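Local coordinates for multidrug resistance protein (Vibrio cholerae, PDB 1YC9), which forms the trimeric outer membrane channel of a multidrug efflux system, a beta-barrel continued by a long alpha-helical tunnel through which drugs leave the cell, at the interface of chains A and B. Coordinates in Å, arbitrary orientation; residue numbers count along the deposited sequence, not the author numbering. Chains: chain A/B, multidrug resistance protein.

The interface of chains A and B. Residues chain A 350-351, 354; chain B 218-219, 222, 226.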
# COMPACT_ATOMS: atom_id res chain seq x y z
N VAL A 350 -18.36 -2.16 -8.75
CA VAL A 350 -18.95 -1.24 -7.79
C VAL A 350 -18.14 0.04 -7.71
O VAL A 350 -18.69 1.15 -7.77
CB VAL A 350 -19.10 -1.93 -6.38
CG1 VAL A 350 -19.39 -0.87 -5.33
CG2 VAL A 350 -20.16 -3.04 -6.42
N GLN A 351 -16.83 -0.08 -7.60
CA GLN A 351 -15.97 1.06 -7.52
C GLN A 351 -16.01 1.91 -8.80
O GLN A 351 -15.93 3.14 -8.69
CB GLN A 351 -14.53 0.65 -7.27
CG GLN A 351 -13.60 1.84 -6.90
CD GLN A 351 -14.18 2.96 -5.93
OE1 GLN A 351 -15.11 2.75 -5.01
NE2 GLN A 351 -13.61 4.17 -6.13
N HIS A 354 -19.14 3.90 -8.75
CA HIS A 354 -19.04 4.92 -7.72
C HIS A 354 -18.29 6.11 -8.34
O HIS A 354 -18.68 7.27 -8.16
CB HIS A 354 -18.27 4.33 -6.54
CG HIS A 354 -17.91 5.28 -5.44
ND1 HIS A 354 -16.89 4.99 -4.55
CD2 HIS A 354 -18.44 6.46 -5.03
CE1 HIS A 354 -16.81 5.95 -3.65
NE2 HIS A 354 -17.73 6.86 -3.92
N ASN B 218 -23.15 8.37 -2.37
CA ASN B 218 -22.53 7.54 -3.36
C ASN B 218 -21.52 6.60 -2.66
O ASN B 218 -21.48 5.42 -2.99
CB ASN B 218 -21.83 8.35 -4.44
CG ASN B 218 -22.79 9.19 -5.30
OD1 ASN B 218 -24.01 9.05 -5.22
ND2 ASN B 218 -22.23 10.05 -6.10
N ALA B 219 -20.74 7.12 -1.72
CA ALA B 219 -19.68 6.34 -1.10
C ALA B 219 -20.29 5.22 -0.24
O ALA B 219 -19.79 4.07 -0.23
CB ALA B 219 -18.75 7.21 -0.28
N ALA B 222 -21.45 2.40 -2.40
CA ALA B 222 -20.32 1.57 -2.79
C ALA B 222 -19.83 0.69 -1.61
O ALA B 222 -19.50 -0.51 -1.79
CB ALA B 222 -19.16 2.44 -3.31
N GLN B 226 -23.11 -1.78 -3.50
CA GLN B 226 -24.18 -1.49 -4.43
C GLN B 226 -23.82 -0.39 -5.37
O GLN B 226 -22.83 0.33 -5.19
CB GLN B 226 -25.52 -1.29 -3.69
CG GLN B 226 -25.96 -2.62 -3.07
CD GLN B 226 -27.07 -2.51 -2.04
OE1 GLN B 226 -28.16 -2.04 -2.37
NE2 GLN B 226 -26.83 -2.98 -0.82
O HOH W 1 -21.16 2.04 -6.49
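A:His354 reaches from the long helix 326-391 of chain A onto the C-terminal end of helix 189-223 of chain B, where small alanines let the imidazole come close to the backbone. With CG anti to the backbone N (chi1 172°), the ring is carried out to chain B and lies with one face over that helix end. CA of B:Ala219 sits over this face toward the NE2 rim, 3.5 Å from NE2, a van der Waals approach and not a hydrogen bond. On the same face, the CB methyl of B:Ala222 sits over the CG-ND1 side, 3.6 Å from ND1. The backbone O of B:Asn218 also lies over it, 3.8 Å from CD2, whereas that residue's CB is out past the CD2 rim, much nearer the ring plane.

A hydrogen bond within chain A helps fix the ring's rotation and keeps this face turned to chain B. ND1 donates to the side-chain amide oxygen OE1 of A:Gln351 at 2.9 Å, nearly straight (169° at H). OE1 meets the N-H almost within the imidazole plane, though ND1 stands 30° off the amide's own plane.

One turn back, methyl CG1 of A:Val350 points at the backbone where B's helix gives out, 3.6 Å from the carbonyl O of B:Ala222 and about as far from that of B:Gln226. No direct polar bond crosses here; water 1 bridges O of A:Val350 and O of B:Gln226, at 2.7 Å from the latter.

The patch fits neighbouring subunits together in the helical part of the trimer, and so probably helps close the wall of the efflux tunnel.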